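Local coordinates for protein xyloglucan-specific endo-beta-1,4-glucanase BoGH9A (Bacteroides ovatus, PDB 6DHT) that hydrolyses internal beta-1,4-glucosidic linkages in the backbone of xyloglucan, releasing xyloglucan oligosaccharides at the cell surface of a gut bacterium, at residues Ala63-Ala66 with Thr71-Thr74; Asp16-Asn21 with Leu88-Ala93; Asp472-Arg477 with Cys483-Leu488; Ile189-Leu194 with Pro389-Asn394; Asn318-Asn321 with Ala327-Thr330. All coordinates share one frame; numbering follows the deposited sequence.

Contact 1 of 5, residues Ala63-Ala66 with Thr71-Thr74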
# COMPACT_ATOMS: atom_id res chain seq x y z
N ALA A 63 17.02 -4.14 25.63
CA ALA A 63 16.45 -2.81 25.69
C ALA A 63 15.00 -2.89 26.08
O ALA A 63 14.38 -3.95 25.99
CB ALA A 63 16.58 -2.11 24.33
N LYS A 64 14.46 -1.75 26.50
CA LYS A 64 13.06 -1.63 26.81
C LYS A 64 12.52 -0.40 26.10
O LYS A 64 13.26 0.55 25.86
CB LYS A 64 12.87 -1.49 28.33
CG LYS A 64 13.41 -2.65 29.14
CD LYS A 64 12.84 -2.64 30.56
CE LYS A 64 13.43 -3.77 31.41
NZ LYS A 64 12.79 -3.83 32.75
N SER A 65 11.24 -0.45 25.75
CA SER A 65 10.52 0.72 25.26
C SER A 65 10.08 1.55 26.46
O SER A 65 10.10 1.07 27.59
CB SER A 65 9.29 0.31 24.46
OG SER A 65 8.37 -0.39 25.29
N ALA A 66 9.61 2.76 26.20
CA ALA A 66 9.21 3.67 27.26
C ALA A 66 8.02 3.15 28.05
O ALA A 66 7.86 3.49 29.23
CB ALA A 66 8.88 5.03 26.69
N THR A 71 11.76 -6.97 29.01
CA THR A 71 13.13 -6.93 28.53
C THR A 71 13.16 -7.61 27.17
O THR A 71 12.85 -8.80 27.05
CB THR A 71 14.11 -7.69 29.45
OG1 THR A 71 14.20 -7.01 30.72
CG2 THR A 71 15.51 -7.75 28.85
N ARG A 72 13.53 -6.86 26.13
CA ARG A 72 13.64 -7.41 24.79
C ARG A 72 15.10 -7.69 24.48
O ARG A 72 15.94 -6.79 24.57
CB ARG A 72 13.05 -6.41 23.80
CG ARG A 72 11.57 -6.53 23.60
CD ARG A 72 10.70 -6.24 24.83
NE ARG A 72 9.29 -6.38 24.46
CZ ARG A 72 8.44 -5.38 24.25
NH1 ARG A 72 7.22 -5.62 23.84
NH2 ARG A 72 8.80 -4.11 24.47
N THR A 73 15.43 -8.92 24.10
CA THR A 73 16.81 -9.32 23.86
C THR A 73 17.05 -9.57 22.37
O THR A 73 16.34 -10.36 21.75
CB THR A 73 17.17 -10.61 24.66
OG1 THR A 73 16.82 -10.40 26.03
CG2 THR A 73 18.64 -10.96 24.54
N THR A 74 18.07 -8.92 21.83
CA THR A 74 18.40 -9.05 20.42
C THR A 74 19.33 -10.22 20.18
O THR A 74 20.36 -10.37 20.85
CB THR A 74 19.02 -7.74 19.95
OG1 THR A 74 18.02 -6.72 20.02
CG2 THR A 74 19.58 -7.85 18.52
O HOH W 1 12.04 -6.90 32.48
O HOH W 2 7.65 -1.97 22.91
O HOH W 3 10.20 -3.00 26.84
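Ala-63 and Arg-72 face each other as an antiparallel hydrogen-bonded pair, their CA atoms 5.5 Å apart. Arg-72 N reaches Ala-63 O at 3.0 Å, and Ala-63 N returns a bond of 3.1 Å to Arg-72 O. The methyl of Ala-63 and the side chain of Arg-72 share one face of the sheet. This pair joins strand 62-63, an outermost strand, to strand 72-76 in a four-stranded sheet of the N-terminal Ig-like domain. The Arg-72 chain bends at CG (chi2 64°) and carries its guanidinium past the end of the pairing, where Ser-65 OG lies at its edge and in its plane, 3.8 Å from NH2. One water joins these two groups, 2.9 Å from each of Ser-65 OG and Arg-72 NH2. A second water takes the N-H of Ser-65 and, weakly, NH2. Arg-72 NE forms a salt bridge with Asp-36. Further along, the extended Lys-64 chain brings CE to 3.4 Å from Thr-71 OG1, a hydroxyl that shares a water with Lys-64 NZ; that ammonium also forms a salt bridge with Asp-69 in the connecting loop.

Contact 2 of 5, residues Asp16-Asn21 with Leu88-Ala93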
# COMPACT_ATOMS: atom_id res chain seq x y z
N ASP A 16 6.75 -18.98 21.60
CA ASP A 16 6.00 -17.75 21.33
C ASP A 16 6.77 -16.46 21.53
O ASP A 16 6.45 -15.43 20.94
CB ASP A 16 4.81 -17.70 22.31
CG ASP A 16 3.50 -17.44 21.62
OD1 ASP A 16 2.48 -18.03 22.05
OD2 ASP A 16 3.47 -16.65 20.65
N ALA A 17 7.77 -16.49 22.41
CA ALA A 17 8.47 -15.29 22.81
C ALA A 17 9.52 -14.90 21.79
O ALA A 17 10.05 -13.80 21.84
CB ALA A 17 9.12 -15.51 24.19
N ILE A 18 9.87 -15.84 20.92
CA ILE A 18 10.91 -15.57 19.91
C ILE A 18 10.27 -14.84 18.71
O ILE A 18 9.50 -15.43 17.96
CB ILE A 18 11.64 -16.84 19.44
CG1 ILE A 18 12.17 -17.61 20.67
CG2 ILE A 18 12.77 -16.48 18.46
CD1 ILE A 18 12.65 -18.99 20.35
N ARG A 19 10.58 -13.57 18.56
CA ARG A 19 9.94 -12.72 17.56
C ARG A 19 10.89 -12.56 16.38
O ARG A 19 12.04 -12.15 16.51
CB ARG A 19 9.57 -11.37 18.19
CG ARG A 19 8.70 -11.49 19.44
CD ARG A 19 7.30 -12.02 19.12
NE ARG A 19 6.63 -12.56 20.30
CZ ARG A 19 5.93 -11.84 21.16
NH1 ARG A 19 5.79 -10.54 21.02
NH2 ARG A 19 5.37 -12.45 22.20
N LEU A 20 10.42 -12.96 15.20
CA LEU A 20 11.28 -12.91 14.03
C LEU A 20 10.45 -12.72 12.76
O LEU A 20 9.25 -12.81 12.77
CB LEU A 20 12.14 -14.17 13.92
CG LEU A 20 11.49 -15.45 13.38
CD1 LEU A 20 12.50 -16.55 13.28
CD2 LEU A 20 10.31 -15.93 14.25
N ASN A 21 11.14 -12.47 11.66
CA ASN A 21 10.52 -12.49 10.35
C ASN A 21 10.10 -13.92 10.04
O ASN A 21 10.93 -14.81 9.84
CB ASN A 21 11.53 -11.98 9.33
CG ASN A 21 10.97 -11.93 7.92
OD1 ASN A 21 10.20 -12.80 7.51
ND2 ASN A 21 11.39 -10.92 7.16
N LEU A 88 16.64 -22.13 15.67
CA LEU A 88 17.12 -21.17 16.65
C LEU A 88 16.69 -21.67 18.03
O LEU A 88 15.51 -21.78 18.30
CB LEU A 88 16.50 -19.79 16.40
CG LEU A 88 17.05 -18.58 17.19
CD1 LEU A 88 16.54 -17.29 16.56
CD2 LEU A 88 16.67 -18.57 18.60
N LYS A 89 17.66 -21.97 18.89
CA LYS A 89 17.36 -22.37 20.27
C LYS A 89 17.79 -21.27 21.24
O LYS A 89 18.93 -20.80 21.18
CB LYS A 89 18.05 -23.70 20.62
CG LYS A 89 17.38 -24.95 20.06
CD LYS A 89 17.71 -26.17 20.93
CE LYS A 89 17.26 -27.48 20.30
NZ LYS A 89 15.87 -27.42 19.75
N VAL A 90 16.87 -20.87 22.11
CA VAL A 90 17.12 -19.89 23.16
C VAL A 90 16.48 -20.40 24.43
O VAL A 90 15.26 -20.52 24.49
CB VAL A 90 16.45 -18.51 22.92
CG1 VAL A 90 17.05 -17.47 23.85
CG2 VAL A 90 16.60 -18.10 21.52
N ASN A 91 17.30 -20.67 25.44
CA ASN A 91 16.80 -21.16 26.72
C ASN A 91 15.98 -22.43 26.48
O ASN A 91 16.48 -23.39 25.90
CB ASN A 91 15.98 -20.07 27.42
CG ASN A 91 16.85 -18.89 27.88
OD1 ASN A 91 17.97 -18.70 27.38
ND2 ASN A 91 16.34 -18.11 28.83
N GLY A 92 14.71 -22.43 26.89
CA GLY A 92 13.88 -23.59 26.65
C GLY A 92 13.30 -23.65 25.25
O GLY A 92 12.89 -24.71 24.78
N ALA A 93 13.28 -22.50 24.57
CA ALA A 93 12.45 -22.32 23.39
C ALA A 93 13.18 -22.56 22.08
O ALA A 93 14.40 -22.50 22.03
CB ALA A 93 11.89 -20.92 23.40
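Ile-18 and Ala-93 have the closest CA atoms of the two segments, 7.7 Å apart; no hydrogen bond passes between residues 16-21 and 88-93. The first segment leaves a 3-10 turn at Asp-16 and Ala-17 and enters strand 18-19. The second follows strand 84-90 into a type II' turn from Val-90 to Ala-93, where Asn-91 takes a positive phi (56°). Backbone bonds run both ways between Val-90 and Ala-93, so the chain reverses in a tight two-residue hairpin into strand 93-99. Ile-18 carries the contact from its segment. Its CG1 branch stands beside its own backbone N (chi1 -53°) and extends so that CD1 lies 3.7 Å from Ala-93 CB, with Val-90 nearby. The other branch, CG2, meets Leu-88 CD1 at 4.3 Å. Such side-chain packing without backbone bonds is how the two sheets of an Ig-like sandwich meet: strand 18-19 belongs to one, strands 84-90 and 93-99 to the other. Val-95 also packs on Ile-18 and Leu-88, and Leu-75 adds to the apolar layer from strand 72-76. On the 16-21 side, Arg-19 folds back, its NE giving a 2.9 Å bond to Asp-16 O that lies within the guanidinium plane, while NH1 bonds to Asn-478 O of the catalytic domain.

Contact 3 of 5, residues Asp472-Arg477 with Cys483-Leu488; sequences DYILGR and CYVTGL
The C-terminal end of helix 461-474, a helix of the GH9 catalytic domain, an alpha/alpha-barrel, meets its following loop where Ile-474 faces Tyr-484. Ile-474 O receives Tyr-484 N at 2.9 Å in an almost straight bond (N-H...O 173°). Cys-483 CA lies 3.5 Å from Ile-474 O in a CA-H...O contact. Just beyond, Gly-476 has backbone angles at which a CB would jam against Leu-475 O, so the sharp turn off the helix needs a residue without a side chain. Cys-483 SG stands anti to its backbone N (chi1 168°) and thereby reaches Leu-475 CD2 at 3.8 Å. Val-485 CG2 is touched by both leucine and isoleucine, at 4.4 Å from Leu-475 CD2 and 4.3 Å from Ile-474 CD1. Leu-107 and Leu-557 close over this apolar group from helices 105-117 and 551-567. At the other end, a water donates to Tyr-473 OH and also bonds to Tyr-484 OH, 2.8 Å away. That second hydroxyl bonds to Thr-480 OG1 as well, and the Tyr-484 ring packs edge-to-face with Tyr-537. The Tyr-484 side chain comes within about 8 Å of that of Asp-539, a predicted active-site residue. A carbonyl at the helix's C-terminal end, where the helix dipole would place partial negative charge, is thus satisfied by the returning loop, and the buried tyrosine hydroxyls are bridged by water; together these bonds probably fix the loop's path near the active site.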
# COMPACT_ATOMS: atom_id res chain seq x y z
N ASP A 472 10.74 -6.73 8.50
CA ASP A 472 10.81 -7.77 9.52
C ASP A 472 9.77 -7.52 10.61
O ASP A 472 9.17 -8.47 11.14
CB ASP A 472 12.19 -7.78 10.16
CG ASP A 472 13.25 -8.51 9.33
OD1 ASP A 472 13.05 -8.85 8.15
OD2 ASP A 472 14.33 -8.76 9.90
N TYR A 473 9.58 -6.25 10.97
CA TYR A 473 8.60 -5.89 12.00
C TYR A 473 7.21 -6.38 11.62
O TYR A 473 6.53 -7.03 12.43
CB TYR A 473 8.58 -4.37 12.28
CG TYR A 473 7.70 -3.99 13.45
CD1 TYR A 473 6.34 -3.89 13.31
CD2 TYR A 473 8.25 -3.76 14.69
CE1 TYR A 473 5.52 -3.57 14.37
CE2 TYR A 473 7.44 -3.43 15.76
CZ TYR A 473 6.09 -3.33 15.59
OH TYR A 473 5.27 -3.03 16.68
N ILE A 474 6.71 -6.06 10.43
CA ILE A 474 5.35 -6.50 10.14
C ILE A 474 5.24 -8.00 9.93
O ILE A 474 4.12 -8.52 10.04
CB ILE A 474 4.68 -5.79 8.98
CG1 ILE A 474 5.33 -6.19 7.68
CG2 ILE A 474 4.64 -4.23 9.18
CD1 ILE A 474 4.40 -6.01 6.53
N LEU A 475 6.35 -8.68 9.62
CA LEU A 475 6.33 -10.11 9.39
C LEU A 475 6.55 -10.96 10.65
O LEU A 475 6.68 -12.18 10.55
CB LEU A 475 7.30 -10.48 8.26
CG LEU A 475 6.98 -9.83 6.91
CD1 LEU A 475 8.10 -10.18 5.95
CD2 LEU A 475 5.63 -10.25 6.39
N GLY A 476 6.59 -10.31 11.80
CA GLY A 476 6.57 -11.04 13.07
C GLY A 476 7.48 -10.51 14.15
O GLY A 476 7.34 -10.91 15.33
N ARG A 477 8.45 -9.68 13.82
CA ARG A 477 9.40 -9.22 14.82
C ARG A 477 8.83 -8.00 15.54
O ARG A 477 9.26 -6.87 15.30
CB ARG A 477 10.77 -8.93 14.21
CG ARG A 477 11.80 -8.73 15.30
CD ARG A 477 13.17 -8.66 14.75
NE ARG A 477 13.39 -7.38 14.11
CZ ARG A 477 14.23 -7.18 13.10
NH1 ARG A 477 14.89 -8.20 12.60
NH2 ARG A 477 14.37 -5.97 12.57
N CYS A 483 2.53 -12.08 12.25
CA CYS A 483 2.81 -11.65 10.89
C CYS A 483 1.50 -11.04 10.44
O CYS A 483 0.50 -11.76 10.34
CB CYS A 483 3.16 -12.84 10.04
SG CYS A 483 3.20 -12.49 8.28
N TYR A 484 1.49 -9.74 10.20
CA TYR A 484 0.25 -8.99 10.02
C TYR A 484 -0.34 -9.02 8.60
O TYR A 484 -1.10 -8.16 8.23
CB TYR A 484 0.45 -7.53 10.45
CG TYR A 484 0.64 -7.27 11.94
CD1 TYR A 484 -0.45 -7.31 12.80
CD2 TYR A 484 1.86 -6.90 12.45
CE1 TYR A 484 -0.31 -7.01 14.13
CE2 TYR A 484 2.03 -6.60 13.80
CZ TYR A 484 0.93 -6.66 14.63
OH TYR A 484 1.08 -6.35 15.98
N VAL A 485 -0.01 -10.06 7.85
CA VAL A 485 -0.50 -10.22 6.49
C VAL A 485 -1.26 -11.54 6.42
O VAL A 485 -0.71 -12.60 6.75
CB VAL A 485 0.65 -10.28 5.48
CG1 VAL A 485 0.09 -10.40 4.07
CG2 VAL A 485 1.51 -9.01 5.55
N THR A 486 -2.50 -11.50 5.98
CA THR A 486 -3.32 -12.71 5.93
C THR A 486 -2.70 -13.77 5.04
O THR A 486 -2.15 -13.48 3.97
CB THR A 486 -4.77 -12.43 5.45
OG1 THR A 486 -4.75 -11.88 4.14
CG2 THR A 486 -5.48 -11.44 6.36
N GLY A 487 -2.78 -15.02 5.47
CA GLY A 487 -2.36 -16.13 4.64
C GLY A 487 -0.87 -16.42 4.62
O GLY A 487 -0.45 -17.36 3.94
N LEU A 488 -0.07 -15.64 5.33
CA LEU A 488 1.38 -15.83 5.31
C LEU A 488 1.96 -15.94 6.71
O LEU A 488 1.31 -15.57 7.67
CB LEU A 488 2.04 -14.69 4.57
CG LEU A 488 1.72 -14.67 3.07
CD1 LEU A 488 2.21 -13.40 2.54
CD2 LEU A 488 2.35 -15.84 2.32
O HOH W 4 3.12 -4.90 17.29

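Contact 4 of 5, residues Ile189-Leu194 with Pro389-Asn394; sequences IYQLFL and PGRELN. With EDO (1,2-ethanediol), chain P.
Leu-192 CD2 meets the ring carbon CD of Pro-389 at 4.4 Å, a light apolar touch at the protein surface. Beside it, Gln-191 OE1 and Arg-391 NH2 approach to the same 4.4 Å, too far for a hydrogen bond. Each is held elsewhere: Gln-191 OE1 accepts from Gln-388 and Arg-280, its NE2 gives to Gln-187 O one turn back, and the guanidinium of Arg-391 makes a cation-pi contact with Phe-351. A 1,2-ethanediol, probably from the crystallisation liquor, lies against the 189-194 side, at Leu-192 and Phe-193; its O1 donates to Leu-192 O at 2.9 Å, and its C2 rests 3.7 Å from Phe-193 CE1. The phenylalanine ring, turned beside its backbone N (chi1 -59°), also packs on Ser-563, Ala-566 and Leu-567 of helix 551-567. Replacing this ring with an alanine would probably open a gap against that helix and deprive the diol carbons of their aromatic neighbour. Leu-192 in turn is backed by Tyr-453 and Leu-456 of helix 439-458. Phe-193 is the N-cap of helix 194-199, so one helix gives way to the next here; across the contact, Asn-394 is the N-cap of helix 395-416, with OD1 on Asp-397 N. The arrangement is a shallow meeting of a helix end with an inter-helix loop at the surface of the alpha/alpha-barrel domain typical of GH9 enzymes.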
# COMPACT_ATOMS: atom_id res chain seq x y z
N ILE A 189 6.68 2.42 -7.91
CA ILE A 189 7.67 1.36 -7.72
C ILE A 189 7.84 0.54 -9.02
O ILE A 189 8.96 0.13 -9.38
CB ILE A 189 7.30 0.48 -6.47
CG1 ILE A 189 7.80 1.14 -5.16
CG2 ILE A 189 7.88 -0.92 -6.53
CD1 ILE A 189 7.25 2.44 -4.85
N TYR A 190 6.74 0.34 -9.74
CA TYR A 190 6.81 -0.32 -11.05
C TYR A 190 7.88 0.30 -11.96
O TYR A 190 8.67 -0.42 -12.60
CB TYR A 190 5.43 -0.24 -11.73
CG TYR A 190 5.49 -0.74 -13.15
CD1 TYR A 190 5.42 -2.11 -13.42
CD2 TYR A 190 5.62 0.15 -14.21
CE1 TYR A 190 5.54 -2.57 -14.73
CE2 TYR A 190 5.72 -0.29 -15.48
CZ TYR A 190 5.66 -1.65 -15.74
OH TYR A 190 5.78 -2.04 -17.07
N GLN A 191 7.92 1.62 -12.01
CA GLN A 191 8.83 2.34 -12.91
C GLN A 191 10.29 2.12 -12.55
O GLN A 191 11.17 2.29 -13.41
CB GLN A 191 8.50 3.82 -12.90
CG GLN A 191 7.23 4.17 -13.68
CD GLN A 191 6.80 5.61 -13.49
OE1 GLN A 191 7.16 6.48 -14.27
NE2 GLN A 191 5.98 5.86 -12.50
N LEU A 192 10.58 1.73 -11.32
CA LEU A 192 11.95 1.46 -10.87
C LEU A 192 12.41 0.05 -11.18
O LEU A 192 13.62 -0.20 -11.19
CB LEU A 192 12.04 1.63 -9.35
CG LEU A 192 11.74 3.00 -8.75
CD1 LEU A 192 11.58 2.88 -7.24
CD2 LEU A 192 12.78 4.00 -9.13
N PHE A 193 11.49 -0.88 -11.39
CA PHE A 193 11.79 -2.30 -11.50
C PHE A 193 11.06 -2.97 -12.65
O PHE A 193 10.34 -3.94 -12.49
CB PHE A 193 11.45 -3.00 -10.16
CG PHE A 193 12.19 -2.44 -8.97
CD1 PHE A 193 13.53 -2.70 -8.80
CD2 PHE A 193 11.56 -1.64 -8.04
CE1 PHE A 193 14.23 -2.15 -7.74
CE2 PHE A 193 12.26 -1.09 -6.98
CZ PHE A 193 13.58 -1.37 -6.81
N LEU A 194 11.28 -2.46 -13.85
CA LEU A 194 10.54 -2.95 -14.99
C LEU A 194 10.73 -4.43 -15.26
O LEU A 194 9.78 -5.13 -15.56
CB LEU A 194 10.91 -2.13 -16.26
CG LEU A 194 10.48 -0.65 -16.24
CD1 LEU A 194 10.95 0.09 -17.51
CD2 LEU A 194 9.01 -0.49 -16.09
N PRO A 389 15.28 7.96 -12.36
CA PRO A 389 16.47 7.95 -13.21
C PRO A 389 16.17 7.80 -14.70
O PRO A 389 15.03 7.55 -15.10
CB PRO A 389 17.27 6.75 -12.69
CG PRO A 389 16.25 5.85 -12.10
CD PRO A 389 15.18 6.73 -11.55
N GLY A 390 17.20 7.99 -15.52
CA GLY A 390 17.09 7.84 -16.96
C GLY A 390 16.40 8.99 -17.65
O GLY A 390 16.46 9.12 -18.87
N ARG A 391 15.72 9.84 -16.88
CA ARG A 391 15.07 11.01 -17.43
C ARG A 391 16.08 12.14 -17.49
O ARG A 391 16.61 12.53 -16.45
CB ARG A 391 13.88 11.40 -16.56
CG ARG A 391 12.72 11.93 -17.37
CD ARG A 391 11.65 12.49 -16.47
NE ARG A 391 10.46 11.64 -16.47
CZ ARG A 391 9.92 11.10 -15.39
NH1 ARG A 391 10.44 11.32 -14.20
NH2 ARG A 391 8.84 10.34 -15.51
N GLU A 392 16.33 12.65 -18.69
CA GLU A 392 17.37 13.64 -18.92
C GLU A 392 16.94 15.07 -18.59
O GLU A 392 16.50 15.82 -19.47
CB GLU A 392 17.82 13.58 -20.39
CG GLU A 392 18.40 12.24 -20.80
CD GLU A 392 19.01 12.27 -22.19
OE1 GLU A 392 18.94 13.34 -22.84
OE2 GLU A 392 19.54 11.24 -22.64
N LEU A 393 17.10 15.46 -17.33
CA LEU A 393 16.63 16.76 -16.87
C LEU A 393 17.61 17.89 -17.19
O LEU A 393 18.83 17.71 -17.08
CB LEU A 393 16.36 16.74 -15.37
CG LEU A 393 15.27 15.77 -14.92
CD1 LEU A 393 15.19 15.80 -13.41
CD2 LEU A 393 13.92 16.13 -15.55
N ASN A 394 17.07 19.04 -17.56
CA ASN A 394 17.89 20.22 -17.78
C ASN A 394 18.42 20.80 -16.47
O ASN A 394 18.13 20.28 -15.39
CB ASN A 394 17.10 21.25 -18.60
CG ASN A 394 15.93 21.86 -17.85
OD1 ASN A 394 15.85 21.80 -16.64
ND2 ASN A 394 15.03 22.50 -18.60
C1 EDO P . 16.19 0.46 -9.52
O1 EDO P . 16.09 1.20 -10.75
C2 EDO P . 17.02 -0.82 -9.69
O2 EDO P . 18.29 -0.68 -9.05

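Contact 5 of 5, residues Asn318-Asn321 with Ala327-Thr330; sequences NLLN and AIAT
Asn-321, of the helical segment 318-321, lies against Ala-327, their CA atoms 5.0 Å apart, across a five-residue loop with no regular structure. The asparagine's amide does most of the joining. With CG beside its own backbone N (chi1 -72°), it projects to the extended backbone of Ile-328 and grips that residue at both its N-H and its C=O, much as the peptide of a neighbouring strand would. Ile-328 N donates to Asn-321 OD1 at 2.9 Å, and Asn-321 ND2 donates to Ile-328 O at 3.0 Å. Both bonds are fairly straight, about 165° at the hydrogen. Ile-328 O lies within the amide plane of Asn-321, yet Ile-328 N comes in tilted by 33° from that plane, so the amide is slightly twisted against the backbone it pairs with. Using its oxygen and nitrogen at once fixes the rotation of the amide. A leucine in its place would probably leave the N-H and C=O of Ile-328 without these mates and the loop less firmly tied to the helix. Asn-321 OD1 also lies 3.3 Å from Ala-327 CA and 3.7 Å from Ala-327 CB. Beside it, Leu-320 CD2 touches Ile-328 CG1 at 4.2 Å, the two side chains crossing at a slant. Ile-328 further packs on Lys-239 and Thr-241 of strand 239-241, and Leu-320 on Ser-148 and Tyr-315. Thr-330 OG1 bonds to Thr-241 and Lys-239, so the segment 327-330 lies between the short helix 317-321 and strand 239-241, ahead of helix 339-353.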
# COMPACT_ATOMS: atom_id res chain seq x y z
N ASN A 318 -20.40 15.90 5.81
CA ASN A 318 -21.36 16.54 6.71
C ASN A 318 -22.10 17.69 6.02
O ASN A 318 -23.32 17.79 6.12
CB ASN A 318 -20.66 17.02 7.98
CG ASN A 318 -20.53 15.91 9.03
OD1 ASN A 318 -20.89 14.76 8.78
ND2 ASN A 318 -20.02 16.27 10.21
N LEU A 319 -21.37 18.55 5.31
CA LEU A 319 -22.02 19.64 4.60
C LEU A 319 -22.88 19.14 3.45
O LEU A 319 -23.91 19.72 3.14
CB LEU A 319 -20.99 20.61 4.04
CG LEU A 319 -20.14 21.34 5.07
CD1 LEU A 319 -19.27 22.34 4.33
CD2 LEU A 319 -20.99 22.04 6.13
N LEU A 320 -22.44 18.06 2.82
CA LEU A 320 -23.18 17.48 1.71
C LEU A 320 -24.51 16.96 2.23
O LEU A 320 -25.55 17.12 1.58
CB LEU A 320 -22.36 16.35 1.08
CG LEU A 320 -22.91 15.64 -0.15
CD1 LEU A 320 -21.75 15.09 -0.98
CD2 LEU A 320 -23.86 14.51 0.24
N ASN A 321 -24.47 16.35 3.40
CA ASN A 321 -25.66 15.74 3.98
C ASN A 321 -26.70 16.77 4.43
O ASN A 321 -27.88 16.44 4.57
CB ASN A 321 -25.27 14.83 5.14
CG ASN A 321 -24.60 13.55 4.66
OD1 ASN A 321 -24.77 13.14 3.52
ND2 ASN A 321 -23.86 12.89 5.56
N ALA A 327 -28.70 10.89 2.58
CA ALA A 327 -27.45 11.17 3.26
C ALA A 327 -26.48 10.05 2.93
O ALA A 327 -26.88 8.89 2.77
CB ALA A 327 -27.67 11.26 4.74
N ILE A 328 -25.20 10.40 2.80
CA ILE A 328 -24.13 9.45 2.51
C ILE A 328 -23.29 9.29 3.76
O ILE A 328 -22.86 10.28 4.34
CB ILE A 328 -23.25 9.98 1.38
CG1 ILE A 328 -24.09 10.33 0.14
CG2 ILE A 328 -22.14 8.97 1.04
CD1 ILE A 328 -24.80 9.17 -0.50
N ALA A 329 -23.04 8.05 4.20
CA ALA A 329 -22.32 7.81 5.46
C ALA A 329 -21.13 6.86 5.35
O ALA A 329 -20.64 6.36 6.36
CB ALA A 329 -23.30 7.28 6.51
N THR A 330 -20.68 6.65 4.12
CA THR A 330 -19.55 5.76 3.86
C THR A 330 -18.26 6.58 3.89
O THR A 330 -18.29 7.74 4.26
CB THR A 330 -19.72 5.08 2.52
OG1 THR A 330 -19.83 6.09 1.52
CG2 THR A 330 -20.99 4.23 2.51

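Contacts 1 and 2 lie in the N-terminal Ig-like domain, centres about 15 Å apart; contact 1 pairs strands within one sheet, and contact 2 packs that sheet on the other. Contacts 3, 4 and 5 belong to the catalytic domain. The two domains meet where contact 2 touches contact 3: Asn-21 ND2 lies 2.8 Å from Asp-472 OD1, probably hydrogen-bonded, and Arg-19 packs on Gly-476 and Arg-477. Contacts 3 and 5, with centres about 36 Å apart, both approach predicted active-site residues: contact 3 nears Asp-539, and Ile-328 of contact 5 comes within about 10 Å of Asp-171, side chain to side chain. Contact 4 lies away from these sites, its centre about 30 Å from that of contact 3.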